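Long-range contact in succinoglycan biosynthesis protein (Bacillus cereus ATCC 14579, PDB 2QGM), which is of undetermined function, belongs to the erythromycin esterase-like family and may take part in making the exopolysaccharide succinoglycan: residues Gln38-Asn50 and Asn390-Lys402. Residues are numbered along the deposited sequence; the frame is centred on the assembly and turned at random.
Sequences QKNIVKSIQSQAN and NRHLKGQAEKWVK
The N-terminal helix 37-48 packs almost perpendicularly on helix 395-402 at the edge of the mixed sheet, and Ser44 meets Ala397 where the two cross. The Ser44 hydroxyl takes the N-H of Ala397: Ala397 N lies 3.0 Å from Ser44 OG, with 154° at the hydrogen. One N-H near the start of that helix, where backbone N-H groups generally lack a carbonyl from a preceding turn, is thus met by a side chain. OG reaches it because it sits opposite the Ser44 backbone N (chi1 -170°). With only the Ser44 hydroxymethyl and the Ala397 methyl between them, the axes approach to 7.4 Å, and Ala397 CB also packs 3.8 Å from Ile45 CG1.

Deeper in, Ile45 CD1 makes a CH-pi contact over one face of Trp400, 3.6 Å from the centroid of its six-membered ring and only 16° off the normal. Ile41 CG2 touches Gln396 CB at 3.8 Å, while Gln48 CB meets Leu393 CD2 at 3.7 Å.

Behind these residues, Phe374 of helix 374-380 meets the indole edge-to-face, and Leu388 of strand 385-389 packs against both Ile45 and Leu393; past helix 37-48 the chain enters outermost strand 50-51, where Asn50 makes a backbone hydrogen bond with Leu387.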
loop_
_atom_site.group_PDB
_atom_site.type_symbol
_atom_site.label_atom_id
_atom_site.label_comp_id
_atom_site.label_asym_id
_atom_site.label_seq_id
_atom_site.Cartn_x
_atom_site.Cartn_y
_atom_site.Cartn_z
ATOM N N GLN A 38 -28.757 16.210 3.848
ATOM C CA GLN A 38 -27.638 16.903 4.491
ATOM C C GLN A 38 -27.593 17.061 6.007
ATOM O O GLN A 38 -26.835 16.359 6.678
ATOM C CB GLN A 38 -27.429 18.271 3.832
ATOM C CG GLN A 38 -27.089 18.185 2.347
ATOM C CD GLN A 38 -26.463 16.848 1.972
ATOM O OE1 GLN A 38 -27.166 15.897 1.635
ATOM N NE2 GLN A 38 -25.139 16.768 2.048
ATOM N N LYS A 39 -28.379 17.987 6.545
ATOM C CA LYS A 39 -28.389 18.233 7.984
ATOM C C LYS A 39 -28.546 16.958 8.812
ATOM O O LYS A 39 -27.737 16.681 9.701
ATOM C CB LYS A 39 -29.501 19.226 8.337
ATOM C CG LYS A 39 -29.456 19.740 9.772
ATOM C CD LYS A 39 -30.413 20.913 9.973
ATOM C CE LYS A 39 -30.408 21.404 11.417
ATOM N NZ LYS A 39 -30.845 20.336 12.361
ATOM N N ASN A 40 -29.580 16.182 8.509
ATOM C CA ASN A 40 -29.854 14.946 9.236
ATOM C C ASN A 40 -28.796 13.860 9.036
ATOM O O ASN A 40 -28.421 13.171 9.990
ATOM C CB ASN A 40 -31.231 14.404 8.840
ATOM C CG ASN A 40 -32.365 15.342 9.230
ATOM O OD1 ASN A 40 -32.624 15.563 10.412
ATOM N ND2 ASN A 40 -33.044 15.899 8.233
ATOM N N ILE A 41 -28.314 13.695 7.808
ATOM C CA ILE A 41 -27.305 12.675 7.558
ATOM C C ILE A 41 -25.981 13.048 8.218
ATOM O O ILE A 41 -25.262 12.175 8.702
ATOM C CB ILE A 41 -27.089 12.435 6.038
ATOM C CG1 ILE A 41 -26.622 13.722 5.360
ATOM C CG2 ILE A 41 -28.381 11.916 5.405
ATOM C CD1 ILE A 41 -26.425 13.576 3.862
ATOM N N VAL A 42 -25.664 14.340 8.248
ATOM C CA VAL A 42 -24.427 14.779 8.881
ATOM C C VAL A 42 -24.536 14.526 10.382
ATOM O O VAL A 42 -23.539 14.256 11.049
ATOM C CB VAL A 42 -24.154 16.290 8.641
ATOM C CG1 VAL A 42 -23.022 16.767 9.540
ATOM C CG2 VAL A 42 -23.782 16.530 7.181
ATOM N N LYS A 43 -25.757 14.602 10.902
ATOM C CA LYS A 43 -25.989 14.385 12.320
ATOM C C LYS A 43 -25.826 12.905 12.672
ATOM O O LYS A 43 -25.321 12.563 13.740
ATOM C CB LYS A 43 -27.397 14.858 12.702
ATOM C CG LYS A 43 -27.542 15.234 14.163
ATOM C CD LYS A 43 -26.663 16.434 14.503
ATOM C CE LYS A 43 -26.516 16.629 16.010
ATOM N NZ LYS A 43 -27.812 16.886 16.706
ATOM N N SER A 44 -26.250 12.036 11.760
ATOM C CA SER A 44 -26.178 10.594 11.957
ATOM C C SER A 44 -24.728 10.104 11.950
ATOM O O SER A 44 -24.355 9.233 12.736
ATOM C CB SER A 44 -26.981 9.881 10.858
ATOM O OG SER A 44 -27.126 8.494 11.121
ATOM N N ILE A 45 -23.916 10.673 11.065
ATOM C CA ILE A 45 -22.511 10.291 10.965
ATOM C C ILE A 45 -21.769 10.797 12.197
ATOM O O ILE A 45 -21.002 10.069 12.822
ATOM C CB ILE A 45 -21.857 10.901 9.707
ATOM C CG1 ILE A 45 -22.652 10.500 8.459
ATOM C CG2 ILE A 45 -20.407 10.427 9.592
ATOM C CD1 ILE A 45 -22.241 11.238 7.189
ATOM N N GLN A 46 -22.003 12.059 12.537
ATOM C CA GLN A 46 -21.379 12.683 13.701
ATOM C C GLN A 46 -21.609 11.856 14.968
ATOM O O GLN A 46 -20.691 11.636 15.761
ATOM C CB GLN A 46 -21.967 14.078 13.900
ATOM C CG GLN A 46 -21.529 14.799 15.164
ATOM C CD GLN A 46 -22.439 15.980 15.473
ATOM O OE1 GLN A 46 -22.950 16.624 14.560
ATOM N NE2 GLN A 46 -22.640 16.269 16.752
ATOM N N SER A 47 -22.846 11.407 15.153
ATOM C CA SER A 47 -23.219 10.627 16.323
ATOM C C SER A 47 -22.567 9.249 16.375
ATOM O O SER A 47 -22.362 8.682 17.445
ATOM C CB SER A 47 -24.742 10.467 16.377
ATOM O OG SER A 47 -25.128 9.646 17.466
ATOM N N GLN A 48 -22.231 8.711 15.212
ATOM C CA GLN A 48 -21.630 7.386 15.154
ATOM C C GLN A 48 -20.127 7.386 14.902
ATOM O O GLN A 48 -19.497 6.326 14.899
ATOM C CB GLN A 48 -22.363 6.565 14.092
ATOM C CG GLN A 48 -23.839 6.361 14.434
ATOM C CD GLN A 48 -24.613 5.652 13.346
ATOM O OE1 GLN A 48 -25.265 6.288 12.509
ATOM N NE2 GLN A 48 -24.549 4.330 13.349
ATOM N N ALA A 49 -19.553 8.571 14.719
ATOM C CA ALA A 49 -18.119 8.693 14.468
ATOM C C ALA A 49 -17.318 8.734 15.778
ATOM O O ALA A 49 -17.857 9.066 16.835
ATOM C CB ALA A 49 -17.844 9.966 13.638
ATOM N N ASN A 50 -16.039 8.368 15.701
ATOM C CA ASN A 50 -15.144 8.406 16.854
ATOM C C ASN A 50 -14.073 9.420 16.483
ATOM O O ASN A 50 -13.199 9.140 15.658
ATOM C CB ASN A 50 -14.509 7.038 17.099
ATOM C CG ASN A 50 -15.531 5.983 17.447
ATOM O OD1 ASN A 50 -16.122 6.003 18.534
ATOM N ND2 ASN A 50 -15.760 5.060 16.527
ATOM N N ASN A 390 -17.894 1.933 8.742
ATOM C CA ASN A 390 -19.041 1.875 7.843
ATOM C C ASN A 390 -19.854 0.584 7.934
ATOM O O ASN A 390 -21.030 0.566 7.568
ATOM C CB ASN A 390 -18.599 2.098 6.383
ATOM C CG ASN A 390 -17.782 3.373 6.193
ATOM O OD1 ASN A 390 -18.113 4.429 6.730
ATOM N ND2 ASN A 390 -16.717 3.277 5.402
ATOM N N ARG A 391 -19.239 -0.483 8.432
ATOM C CA ARG A 391 -19.910 -1.776 8.541
ATOM C C ARG A 391 -21.034 -1.848 9.567
ATOM O O ARG A 391 -21.984 -2.606 9.383
ATOM C CB ARG A 391 -18.898 -2.866 8.888
ATOM C CG ARG A 391 -17.690 -2.905 7.987
ATOM C CD ARG A 391 -16.638 -3.817 8.580
ATOM N NE ARG A 391 -16.204 -3.314 9.873
ATOM C CZ ARG A 391 -15.321 -3.916 10.658
ATOM N NH1 ARG A 391 -14.765 -5.062 10.282
ATOM N NH2 ARG A 391 -14.992 -3.368 11.824
ATOM N N HIS A 392 -20.931 -1.077 10.643
ATOM C CA HIS A 392 -21.939 -1.129 11.695
ATOM C C HIS A 392 -22.807 0.114 11.859
ATOM O O HIS A 392 -23.497 0.264 12.870
ATOM C CB HIS A 392 -21.253 -1.483 13.018
ATOM C CG HIS A 392 -20.486 -2.768 12.963
ATOM N ND1 HIS A 392 -21.090 -3.987 12.748
ATOM C CD2 HIS A 392 -19.155 -3.020 13.051
ATOM C CE1 HIS A 392 -20.168 -4.934 12.704
ATOM N NE2 HIS A 392 -18.986 -4.371 12.884
ATOM N N LEU A 393 -22.779 0.998 10.868
ATOM C CA LEU A 393 -23.592 2.206 10.917
ATOM C C LEU A 393 -25.072 1.847 10.833
ATOM O O LEU A 393 -25.435 0.810 10.280
ATOM C CB LEU A 393 -23.250 3.131 9.751
ATOM C CG LEU A 393 -21.863 3.768 9.776
ATOM C CD1 LEU A 393 -21.628 4.525 8.481
ATOM C CD2 LEU A 393 -21.753 4.699 10.979
ATOM N N LYS A 394 -25.908 2.715 11.397
ATOM C CA LYS A 394 -27.360 2.557 11.384
ATOM C C LYS A 394 -27.950 3.919 11.016
ATOM O O LYS A 394 -27.220 4.901 10.871
ATOM C CB LYS A 394 -27.875 2.137 12.763
ATOM C CG LYS A 394 -27.347 0.807 13.268
ATOM C CD LYS A 394 -27.875 -0.370 12.465
ATOM C CE LYS A 394 -27.317 -1.685 12.989
ATOM N NZ LYS A 394 -27.869 -2.875 12.280
ATOM N N GLY A 395 -29.268 3.983 10.867
ATOM C CA GLY A 395 -29.902 5.243 10.532
ATOM C C GLY A 395 -29.554 5.799 9.162
ATOM O O GLY A 395 -29.303 5.051 8.212
ATOM N N GLN A 396 -29.528 7.124 9.065
ATOM C CA GLN A 396 -29.238 7.795 7.805
ATOM C C GLN A 396 -27.792 7.615 7.354
ATOM O O GLN A 396 -27.521 7.535 6.155
ATOM C CB GLN A 396 -29.573 9.282 7.931
ATOM C CG GLN A 396 -30.976 9.534 8.477
ATOM C CD GLN A 396 -32.010 9.782 7.397
ATOM O OE1 GLN A 396 -31.986 9.163 6.332
ATOM N NE2 GLN A 396 -32.942 10.686 7.676
ATOM N N ALA A 397 -26.866 7.551 8.305
ATOM C CA ALA A 397 -25.456 7.376 7.967
ATOM C C ALA A 397 -25.260 6.061 7.224
ATOM O O ALA A 397 -24.450 5.969 6.301
ATOM C CB ALA A 397 -24.603 7.392 9.233
ATOM N N GLU A 398 -26.008 5.044 7.639
ATOM C CA GLU A 398 -25.927 3.727 7.026
ATOM C C GLU A 398 -26.421 3.743 5.588
ATOM O O GLU A 398 -25.796 3.171 4.700
ATOM C CB GLU A 398 -26.745 2.722 7.836
ATOM C CG GLU A 398 -27.127 1.467 7.072
ATOM C CD GLU A 398 -27.863 0.466 7.935
ATOM O OE1 GLU A 398 -28.728 0.890 8.728
ATOM O OE2 GLU A 398 -27.583 -0.741 7.815
ATOM N N LYS A 399 -27.560 4.391 5.369
ATOM C CA LYS A 399 -28.134 4.475 4.035
ATOM C C LYS A 399 -27.173 5.265 3.151
ATOM O O LYS A 399 -27.023 4.990 1.958
ATOM C CB LYS A 399 -29.492 5.179 4.116
ATOM C CG LYS A 399 -30.390 4.985 2.913
ATOM C CD LYS A 399 -31.734 5.667 3.144
ATOM C CE LYS A 399 -32.663 5.468 1.962
ATOM N NZ LYS A 399 -32.058 6.000 0.710
ATOM N N TRP A 400 -26.505 6.233 3.768
ATOM C CA TRP A 400 -25.556 7.097 3.080
ATOM C C TRP A 400 -24.324 6.369 2.531
ATOM O O TRP A 400 -23.998 6.514 1.352
ATOM C CB TRP A 400 -25.125 8.219 4.026
ATOM C CG TRP A 400 -24.056 9.131 3.497
ATOM C CD1 TRP A 400 -24.178 10.054 2.498
ATOM C CD2 TRP A 400 -22.706 9.221 3.964
ATOM N NE1 TRP A 400 -22.986 10.715 2.315
ATOM C CE2 TRP A 400 -22.065 10.221 3.205
ATOM C CE3 TRP A 400 -21.973 8.553 4.956
ATOM C CZ2 TRP A 400 -20.723 10.569 3.404
ATOM C CZ3 TRP A 400 -20.635 8.904 5.151
ATOM C CH2 TRP A 400 -20.031 9.899 4.379
ATOM N N VAL A 401 -23.639 5.590 3.367
ATOM C CA VAL A 401 -22.440 4.880 2.906
ATOM C C VAL A 401 -22.728 3.793 1.873
ATOM O O VAL A 401 -21.848 3.425 1.094
ATOM C CB VAL A 401 -21.676 4.225 4.073
ATOM C CG1 VAL A 401 -21.124 5.293 5.004
ATOM C CG2 VAL A 401 -22.589 3.281 4.823
ATOM N N LYS A 402 -23.956 3.282 1.877
ATOM C CA LYS A 402 -24.362 2.235 0.942
ATOM C C LYS A 402 -24.849 2.801 -0.390
ATOM O O LYS A 402 -25.007 2.070 -1.369
ATOM C CB LYS A 402 -25.467 1.370 1.559
ATOM C CG LYS A 402 -24.991 0.443 2.674
ATOM C CD LYS A 402 -26.150 -0.322 3.288
ATOM C CE LYS A 402 -25.672 -1.328 4.326
ATOM N NZ LYS A 402 -24.864 -2.422 3.713
#